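Local atomic coordinates of D-alanyl-lipoteichoic acid synthetase (PDB entry 3BMA), a protein that probably takes part in the D-alanylation of lipoteichoic acid, as a membrane-associated DltD-family protein whose family belongs to the SGNH hydrolase clan. Residues 44-49 with 101-106; 57-62 with 73-78; 293-298 with 332-337. The protein carries 1 engineered substitution. All coordinates share one frame; numbering follows the deposited sequence.

Contact 1: 44-49 with 101-106; sequences VPFFGS and QVVYVI
Two inner, neighbouring strands of the parallel sheet of this SGNH-type alpha/beta fold meet here, with Phe46 beside Val103 and Phe47 beside Tyr104. Pro45 O accepts from Val103 N at 3.0 Å in a nearly straight bond. Phe47 then grips the next strand at both its backbone ends: its N gives to Val103 O at 2.8 Å, the most bent of the three bonds, and its O takes Val105 N at 3.0 Å.

On one face of the sheet the Phe46 ring stands over Val103. The methyl CG2 of Val103 sits 3.8 Å from the centroid of the Phe46 ring and 17° off its normal, a CH-pi contact. Val103 places this methyl there because CG2 is anti to its carbonyl carbon. Trp52 approaches the Phe46 ring edge-to-face, and helix 355-369 covers this side of the sheet.

The other face carries Phe47, whose ring edge meets Val102: CE2 of Phe47 lies 3.6 Å from CB of Val102. Tyr104 brings its CD1 to 3.5 Å from CB of Phe47, and the two rings are turned 52° against each other, neither stacked nor perpendicular. The hydroxyl of Tyr104 is held by Ser83. Crossing Pro45 at about a right angle, Val102 brings CG1 to 3.9 Å from CG of Pro45.

The chain runs on through Gly48 and Ser49 near the carboxyl end of strand 43-47, as in SGNH hydrolases, where the nucleophile follows this strand. Three backbone bonds hold the register, and apolar side chains cover both faces of a wholly buried strand pair.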
loop_
_atom_site.group_PDB
_atom_site.type_symbol
_atom_site.label_atom_id
_atom_site.label_comp_id
_atom_site.label_asym_id
_atom_site.label_seq_id
_atom_site.Cartn_x
_atom_site.Cartn_y
_atom_site.Cartn_z
ATOM N N VAL C 44 -5.809 8.624 38.206
ATOM C CA VAL C 44 -4.557 7.914 38.447
ATOM C C VAL C 44 -4.757 6.431 38.147
ATOM O O VAL C 44 -5.674 5.811 38.692
ATOM C CB VAL C 44 -4.070 8.092 39.915
ATOM C CG1 VAL C 44 -2.733 7.383 40.147
ATOM C CG2 VAL C 44 -3.939 9.557 40.260
ATOM N N PRO C 45 -3.908 5.861 37.267
ATOM C CA PRO C 45 -3.969 4.435 36.966
ATOM C C PRO C 45 -3.683 3.580 38.198
ATOM O O PRO C 45 -2.600 3.672 38.787
ATOM C CB PRO C 45 -2.859 4.253 35.920
ATOM C CG PRO C 45 -2.655 5.594 35.338
ATOM C CD PRO C 45 -2.852 6.529 36.484
ATOM N N PHE C 46 -4.669 2.777 38.587
ATOM C CA PHE C 46 -4.516 1.803 39.662
ATOM C C PHE C 46 -4.483 0.398 39.066
ATOM O O PHE C 46 -5.526 -0.231 38.881
ATOM C CB PHE C 46 -5.664 1.927 40.669
ATOM C CG PHE C 46 -5.422 2.934 41.775
ATOM C CD1 PHE C 46 -4.963 4.222 41.497
ATOM C CD2 PHE C 46 -5.695 2.597 43.098
ATOM C CE1 PHE C 46 -4.762 5.147 42.521
ATOM C CE2 PHE C 46 -5.500 3.517 44.129
ATOM C CZ PHE C 46 -5.033 4.793 43.840
ATOM N N PHE C 47 -3.281 -0.084 38.760
ATOM C CA PHE C 47 -3.097 -1.418 38.199
ATOM C C PHE C 47 -3.131 -2.506 39.267
ATOM O O PHE C 47 -2.478 -2.388 40.303
ATOM C CB PHE C 47 -1.751 -1.528 37.482
ATOM C CG PHE C 47 -1.512 -0.483 36.434
ATOM C CD1 PHE C 47 -2.092 -0.590 35.178
ATOM C CD2 PHE C 47 -0.660 0.581 36.685
ATOM C CE1 PHE C 47 -1.855 0.359 34.195
ATOM C CE2 PHE C 47 -0.415 1.540 35.705
ATOM C CZ PHE C 47 -1.018 1.431 34.459
ATOM N N GLY C 48 -3.867 -3.579 38.985
ATOM C CA GLY C 48 -3.883 -4.780 39.826
ATOM C C GLY C 48 -4.653 -5.914 39.167
ATOM O O GLY C 48 -4.871 -5.893 37.954
ATOM N N SER C 49 -5.043 -6.912 39.961
ATOM C CA SER C 49 -5.889 -8.000 39.468
ATOM C C SER C 49 -7.307 -7.834 40.007
ATOM O O SER C 49 -8.007 -6.898 39.616
ATOM C CB SER C 49 -5.309 -9.378 39.813
ATOM O OG SER C 49 -5.129 -9.540 41.209
ATOM N N GLN C 101 2.314 9.484 37.901
ATOM C CA GLN C 101 2.314 8.551 39.020
ATOM C C GLN C 101 1.281 7.451 38.802
ATOM O O GLN C 101 0.171 7.719 38.331
ATOM C CB GLN C 101 2.039 9.281 40.335
ATOM C CG GLN C 101 3.190 10.145 40.829
ATOM C CD GLN C 101 2.915 10.758 42.193
ATOM O OE1 GLN C 101 1.823 11.267 42.453
ATOM N NE2 GLN C 101 3.908 10.712 43.071
ATOM N N VAL C 102 1.660 6.212 39.125
ATOM C CA VAL C 102 0.729 5.073 39.105
ATOM C C VAL C 102 0.801 4.234 40.399
ATOM O O VAL C 102 1.740 4.371 41.191
ATOM C CB VAL C 102 0.933 4.138 37.860
ATOM C CG1 VAL C 102 0.967 4.923 36.541
ATOM C CG2 VAL C 102 2.174 3.285 38.002
ATOM N N VAL C 103 -0.211 3.389 40.605
ATOM C CA VAL C 103 -0.205 2.365 41.654
ATOM C C VAL C 103 -0.154 1.000 40.971
ATOM O O VAL C 103 -0.970 0.709 40.099
ATOM C CB VAL C 103 -1.466 2.451 42.559
ATOM C CG1 VAL C 103 -1.534 1.269 43.525
ATOM C CG2 VAL C 103 -1.486 3.753 43.322
ATOM N N TYR C 104 0.813 0.175 41.355
ATOM C CA TYR C 104 0.959 -1.152 40.772
ATOM C C TYR C 104 1.035 -2.220 41.860
ATOM O O TYR C 104 2.032 -2.320 42.567
ATOM C CB TYR C 104 2.198 -1.200 39.869
ATOM C CG TYR C 104 2.223 -2.376 38.924
ATOM C CD1 TYR C 104 1.608 -2.298 37.676
ATOM C CD2 TYR C 104 2.860 -3.565 39.270
ATOM C CE1 TYR C 104 1.616 -3.371 36.802
ATOM C CE2 TYR C 104 2.874 -4.647 38.403
ATOM C CZ TYR C 104 2.253 -4.539 37.170
ATOM O OH TYR C 104 2.257 -5.604 36.309
ATOM N N VAL C 105 -0.029 -3.007 41.992
ATOM C CA VAL C 105 -0.053 -4.152 42.904
ATOM C C VAL C 105 0.827 -5.275 42.353
ATOM O O VAL C 105 0.767 -5.574 41.164
ATOM C CB VAL C 105 -1.501 -4.646 43.117
ATOM C CG1 VAL C 105 -1.541 -5.997 43.832
ATOM C CG2 VAL C 105 -2.291 -3.613 43.893
ATOM N N ILE C 106 1.682 -5.851 43.201
ATOM C CA ILE C 106 2.451 -7.043 42.838
ATOM C C ILE C 106 2.168 -8.133 43.861
ATOM O O ILE C 106 2.755 -8.148 44.949
ATOM C CB ILE C 106 3.980 -6.802 42.809
ATOM C CG1 ILE C 106 4.356 -5.587 41.966
ATOM C CG2 ILE C 106 4.701 -8.026 42.267
ATOM C CD1 ILE C 106 5.843 -5.295 41.994
#

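Contact 2: 57-62 with 73-78; sequences GAHPAV and PYLLGQ
Pro73 lays its ring against the start of helix 60-66, overlapping the backbone of Pro60 more than its side chain. CG of Pro73 comes within 3.6 Å of Pro60 O and 4.1 Å of Ala61 CA, whereas the ring-to-ring approach, CB of Pro60 to CG of Pro73, is a looser 4.3 Å. Two residues along the strand, Leu75 reaches the same helix start with one branch: its CD1 touches CE1 of His59 at 4.0 Å, near the plane of the imidazole and therefore at the ring edge, and lies 4.4 Å from Ala61 CB.

His59 occupies the N-cap position. With CG anti to its own backbone N (chi1 -164°), the ring folds back over the first turn, and ND1 accepts from Ala61 N at 3.3 Å, a long bond with the donor tilted 20° out of the ring plane. CD of Pro60 rests on one face of the same imidazole, 3.3 Å above the plane and toward the rim. Phe55 stacks on the His59 ring, Trp357 meets it edge-to-face, and NE2 makes a weak hydrogen bond to Trp52 O, so both ring nitrogens have a polar partner.

The contact lies in a beta-alpha-beta unit in which helix 60-66 connects strand 43-47 to strand 72-76, and Pro60 and Pro73 both also touch Phe46 of the first strand. The capping bond orders the helix start itself and does not reach the strand. The contact is van der Waals, ring carbons and a leucine methyl meeting the helix start, its carbonyl oxygen included; between these two segments, fit of shape and not directed bonding sets it.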
loop_
_atom_site.group_PDB
_atom_site.type_symbol
_atom_site.label_atom_id
_atom_site.label_comp_id
_atom_site.label_asym_id
_atom_site.label_seq_id
_atom_site.Cartn_x
_atom_site.Cartn_y
_atom_site.Cartn_z
ATOM N N GLY C 57 -15.957 0.624 52.887
ATOM C CA GLY C 57 -15.903 2.031 53.292
ATOM C C GLY C 57 -14.522 2.655 53.233
ATOM O O GLY C 57 -14.390 3.877 53.157
ATOM N N ALA C 58 -13.493 1.812 53.256
ATOM C CA ALA C 58 -12.109 2.271 53.240
ATOM C C ALA C 58 -11.418 2.102 51.881
ATOM O O ALA C 58 -10.253 2.470 51.730
ATOM C CB ALA C 58 -11.321 1.575 54.332
ATOM N N HIS C 59 -12.147 1.552 50.909
ATOM C CA HIS C 59 -11.681 1.375 49.525
ATOM C C HIS C 59 -11.206 2.709 48.934
ATOM O O HIS C 59 -11.875 3.729 49.126
ATOM C CB HIS C 59 -12.823 0.793 48.681
ATOM C CG HIS C 59 -12.385 0.218 47.368
ATOM N ND1 HIS C 59 -12.162 0.994 46.252
ATOM C CD2 HIS C 59 -12.143 -1.060 46.991
ATOM C CE1 HIS C 59 -11.787 0.220 45.249
ATOM N NE2 HIS C 59 -11.774 -1.031 45.669
ATOM N N PRO C 60 -10.043 2.715 48.236
ATOM C CA PRO C 60 -9.430 3.935 47.674
ATOM C C PRO C 60 -10.337 4.786 46.777
ATOM O O PRO C 60 -10.175 6.009 46.724
ATOM C CB PRO C 60 -8.237 3.398 46.867
ATOM C CG PRO C 60 -8.459 1.926 46.747
ATOM C CD PRO C 60 -9.207 1.533 47.967
ATOM N N ALA C 61 -11.274 4.142 46.087
ATOM C CA ALA C 61 -12.251 4.837 45.252
ATOM C C ALA C 61 -13.289 5.588 46.089
ATOM O O ALA C 61 -13.765 6.648 45.686
ATOM C CB ALA C 61 -12.932 3.853 44.327
ATOM N N VAL C 62 -13.633 5.026 47.248
ATOM C CA VAL C 62 -14.617 5.617 48.158
ATOM C C VAL C 62 -14.027 6.819 48.908
ATOM O O VAL C 62 -14.655 7.883 48.978
ATOM C CB VAL C 62 -15.175 4.553 49.145
ATOM C CG1 VAL C 62 -16.097 5.181 50.179
ATOM C CG2 VAL C 62 -15.909 3.464 48.383
ATOM N N PRO C 73 -8.820 7.431 41.625
ATOM C CA PRO C 73 -8.264 6.211 41.037
ATOM C C PRO C 73 -9.026 5.775 39.785
ATOM O O PRO C 73 -10.254 5.847 39.760
ATOM C CB PRO C 73 -8.447 5.163 42.147
ATOM C CG PRO C 73 -8.788 5.935 43.389
ATOM C CD PRO C 73 -9.486 7.165 42.912
ATOM N N TYR C 74 -8.293 5.374 38.746
ATOM C CA TYR C 74 -8.876 4.627 37.634
ATOM C C TYR C 74 -8.450 3.178 37.806
ATOM O O TYR C 74 -7.296 2.830 37.569
ATOM C CB TYR C 74 -8.435 5.159 36.261
ATOM C CG TYR C 74 -9.335 4.673 35.131
ATOM C CD1 TYR C 74 -10.328 5.494 34.605
ATOM C CD2 TYR C 74 -9.209 3.380 34.610
ATOM C CE1 TYR C 74 -11.168 5.046 33.587
ATOM C CE2 TYR C 74 -10.047 2.922 33.595
ATOM C CZ TYR C 74 -11.022 3.760 33.087
ATOM O OH TYR C 74 -11.845 3.311 32.078
ATOM N N LEU C 75 -9.394 2.341 38.215
ATOM C CA LEU C 75 -9.093 0.962 38.576
ATOM C C LEU C 75 -8.916 0.090 37.338
ATOM O O LEU C 75 -9.866 -0.165 36.594
ATOM C CB LEU C 75 -10.166 0.403 39.517
ATOM C CG LEU C 75 -10.558 1.287 40.713
ATOM C CD1 LEU C 75 -11.854 0.796 41.338
ATOM C CD2 LEU C 75 -9.446 1.388 41.753
ATOM N N LEU C 76 -7.679 -0.346 37.124
ATOM C CA LEU C 76 -7.315 -1.122 35.951
ATOM C C LEU C 76 -6.931 -2.545 36.319
ATOM O O LEU C 76 -5.771 -2.832 36.624
ATOM C CB LEU C 76 -6.171 -0.441 35.200
ATOM C CG LEU C 76 -6.502 0.874 34.497
ATOM C CD1 LEU C 76 -5.254 1.717 34.336
ATOM C CD2 LEU C 76 -7.166 0.619 33.149
ATOM N N GLY C 77 -7.911 -3.441 36.284
ATOM C CA GLY C 77 -7.653 -4.848 36.532
ATOM C C GLY C 77 -8.885 -5.715 36.669
ATOM O O GLY C 77 -9.963 -5.238 37.029
ATOM N N GLN C 78 -8.705 -6.997 36.369
ATOM C CA GLN C 78 -9.726 -8.020 36.561
ATOM C C GLN C 78 -9.055 -9.317 37.014
ATOM O O GLN C 78 -7.827 -9.395 37.066
ATOM C CB GLN C 78 -10.499 -8.250 35.259
ATOM C CG GLN C 78 -11.601 -7.249 34.948
ATOM C CD GLN C 78 -12.784 -7.400 35.875
ATOM O OE1 GLN C 78 -13.642 -8.257 35.672
ATOM N NE2 GLN C 78 -12.834 -6.567 36.904
#

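Contact 3: 293-298 with 332-337; sequences IFIIPP and NIADFS
Ile295 and Ile296 point to opposite faces of the sheet and meet strand 333-335 with differently shaped side chains. Ile295 is bent (chi2 -65°), which swings CD1 round to 3.8 Å from CB of Ala334, its bridge partner. Its other branch, CG2, anti to the backbone N, points at the rim of the Phe336 ring, 3.8 Å from CE2 and close to the ring plane. Ile296 is extended instead (chi2 -178°), and its CD1 reaches back along the strand to CG2 of Ile333, also at 3.8 Å. Helix 355-369 packs on Ile295, and helix 311-326 covers the face bearing Ile296.

The strands run parallel in a ladder of four backbone bonds. Phe294 N gives to Asn332 O, Ala334 N to Phe294 O at 2.7 Å, Ile296 N to Ala334 O from above the carbonyl plane, and Phe336 N to Ile296 O, in the plane of the Ile296 carbonyl.

Beyond the ladder, Pro298 leans over the backbone of Phe336, with CG of Pro298 3.3 Å from Phe336 O, while CD of Pro298 lies 4.0 Å from CB of Phe336. At the last bridge, Asp335, its CG anti to the backbone N (chi1 -167°), carries OD2 forward to accept from Ser337 N at 3.0 Å, closing an Asx turn. OD1 of Asp335 forms a salt bridge with Arg322 of helix 311-326.

The two oxygens of Asp335 are thus divided between turning the chain and tying the strand to a helix, so the outermost strand of the chain's sheet is joined to helix 311-326 by a charged pair as well as by isoleucine packing.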
loop_
_atom_site.group_PDB
_atom_site.type_symbol
_atom_site.label_atom_id
_atom_site.label_comp_id
_atom_site.label_asym_id
_atom_site.label_seq_id
_atom_site.Cartn_x
_atom_site.Cartn_y
_atom_site.Cartn_z
ATOM N N ILE C 293 4.134 3.520 42.743
ATOM C CA ILE C 293 4.219 2.925 44.071
ATOM C C ILE C 293 3.729 1.479 43.990
ATOM O O ILE C 293 2.619 1.215 43.536
ATOM C CB ILE C 293 3.500 3.760 45.178
ATOM C CG1 ILE C 293 3.735 3.136 46.562
ATOM C CG2 ILE C 293 2.009 3.959 44.877
ATOM C CD1 ILE C 293 3.591 4.112 47.725
ATOM N N PHE C 294 4.587 0.547 44.394
ATOM C CA PHE C 294 4.253 -0.876 44.375
ATOM C C PHE C 294 3.649 -1.352 45.692
ATOM O O PHE C 294 4.073 -0.939 46.774
ATOM C CB PHE C 294 5.476 -1.715 44.004
ATOM C CG PHE C 294 6.050 -1.371 42.658
ATOM C CD1 PHE C 294 5.460 -1.855 41.491
ATOM C CD2 PHE C 294 7.159 -0.540 42.552
ATOM C CE1 PHE C 294 5.976 -1.539 40.244
ATOM C CE2 PHE C 294 7.684 -0.212 41.305
ATOM C CZ PHE C 294 7.092 -0.713 40.151
ATOM N N ILE C 295 2.646 -2.218 45.586
ATOM C CA ILE C 295 1.964 -2.765 46.753
ATOM C C ILE C 295 2.210 -4.267 46.803
ATOM O O ILE C 295 1.937 -4.981 45.837
ATOM C CB ILE C 295 0.436 -2.497 46.706
ATOM C CG1 ILE C 295 0.118 -1.063 46.241
ATOM C CG2 ILE C 295 -0.236 -2.867 48.035
ATOM C CD1 ILE C 295 0.586 0.063 47.163
ATOM N N ILE C 296 2.749 -4.740 47.923
ATOM C CA ILE C 296 2.969 -6.168 48.110
ATOM C C ILE C 296 2.053 -6.669 49.227
ATOM O O ILE C 296 2.342 -6.451 50.399
ATOM C CB ILE C 296 4.453 -6.502 48.402
ATOM C CG1 ILE C 296 5.368 -5.853 47.357
ATOM C CG2 ILE C 296 4.664 -8.014 48.425
ATOM C CD1 ILE C 296 6.847 -6.165 47.531
ATOM N N PRO C 297 0.932 -7.324 48.860
ATOM C CA PRO C 297 -0.067 -7.820 49.810
ATOM C C PRO C 297 0.391 -9.066 50.570
ATOM O O PRO C 297 1.250 -9.809 50.076
ATOM C CB PRO C 297 -1.263 -8.184 48.911
ATOM C CG PRO C 297 -0.945 -7.635 47.562
ATOM C CD PRO C 297 0.540 -7.632 47.477
ATOM N N PRO C 298 -0.160 -9.288 51.778
ATOM C CA PRO C 298 0.055 -10.563 52.442
ATOM C C PRO C 298 -1.005 -11.607 52.078
ATOM O O PRO C 298 -2.006 -11.291 51.425
ATOM C CB PRO C 298 -0.084 -10.193 53.915
ATOM C CG PRO C 298 -1.118 -9.123 53.922
ATOM C CD PRO C 298 -0.955 -8.368 52.618
ATOM N N ASN C 332 9.789 3.004 45.774
ATOM C CA ASN C 332 8.490 3.281 46.378
ATOM C C ASN C 332 7.706 1.980 46.536
ATOM O O ASN C 332 6.894 1.627 45.687
ATOM C CB ASN C 332 7.686 4.284 45.538
ATOM C CG ASN C 332 8.426 5.587 45.288
ATOM O OD1 ASN C 332 9.083 6.131 46.175
ATOM N ND2 ASN C 332 8.300 6.107 44.069
ATOM N N ILE C 333 7.970 1.258 47.621
ATOM C CA ILE C 333 7.349 -0.045 47.852
ATOM C C ILE C 333 6.582 -0.050 49.165
ATOM O O ILE C 333 7.177 0.056 50.241
ATOM C CB ILE C 333 8.398 -1.186 47.898
ATOM C CG1 ILE C 333 9.297 -1.165 46.661
ATOM C CG2 ILE C 333 7.710 -2.534 48.050
ATOM C CD1 ILE C 333 10.522 -2.031 46.787
ATOM N N ALA C 334 5.260 -0.170 49.067
ATOM C CA ALA C 334 4.405 -0.352 50.234
ATOM C C ALA C 334 4.236 -1.848 50.521
ATOM O O ALA C 334 3.314 -2.498 50.026
ATOM C CB ALA C 334 3.061 0.327 50.028
ATOM N N ASP C 335 5.156 -2.377 51.323
ATOM C CA ASP C 335 5.234 -3.796 51.644
ATOM C C ASP C 335 4.341 -4.130 52.841
ATOM O O ASP C 335 4.557 -3.636 53.948
ATOM C CB ASP C 335 6.694 -4.151 51.943
ATOM C CG ASP C 335 6.957 -5.646 51.974
ATOM O OD1 ASP C 335 8.140 -6.026 51.838
ATOM O OD2 ASP C 335 6.008 -6.440 52.131
ATOM N N PHE C 336 3.346 -4.980 52.608
ATOM C CA PHE C 336 2.409 -5.393 53.649
ATOM C C PHE C 336 2.446 -6.895 53.887
ATOM O O PHE C 336 1.606 -7.418 54.610
ATOM C CB PHE C 336 0.977 -4.982 53.294
ATOM C CG PHE C 336 0.799 -3.510 53.073
ATOM C CD1 PHE C 336 0.866 -2.617 54.139
ATOM C CD2 PHE C 336 0.551 -3.016 51.798
ATOM C CE1 PHE C 336 0.698 -1.249 53.934
ATOM C CE2 PHE C 336 0.378 -1.651 51.583
ATOM C CZ PHE C 336 0.454 -0.766 52.654
ATOM N N SER C 337 3.434 -7.572 53.300
ATOM C CA SER C 337 3.543 -9.033 53.337
ATOM C C SER C 337 3.673 -9.669 54.729
ATOM O O SER C 337 3.423 -10.867 54.886
ATOM C CB SER C 337 4.715 -9.490 52.469
ATOM O OG SER C 337 5.946 -9.166 53.088
#

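All three contacts belong to one parallel sheet, ordered 72-76, 43-47, 101-105, 291-296, 333-335. Contact 1 joins two inner strands, its centre about 5 Å from that of the chain. Contact 2, about 10 Å from contact 1 centre to centre, sets helix 60-66 on the outermost strand 72-76, and in sequence both its segments fall between those of contact 1. Contact 3 follows later in the chain and closes the other margin, its centre about 11 Å from that of contact 1. Contacts 2 and 3 do not touch, their centres about 16 Å apart; the strands of contact 1 bridge them. Short-range and distant parts of the sequence thereby build a single alpha/beta core.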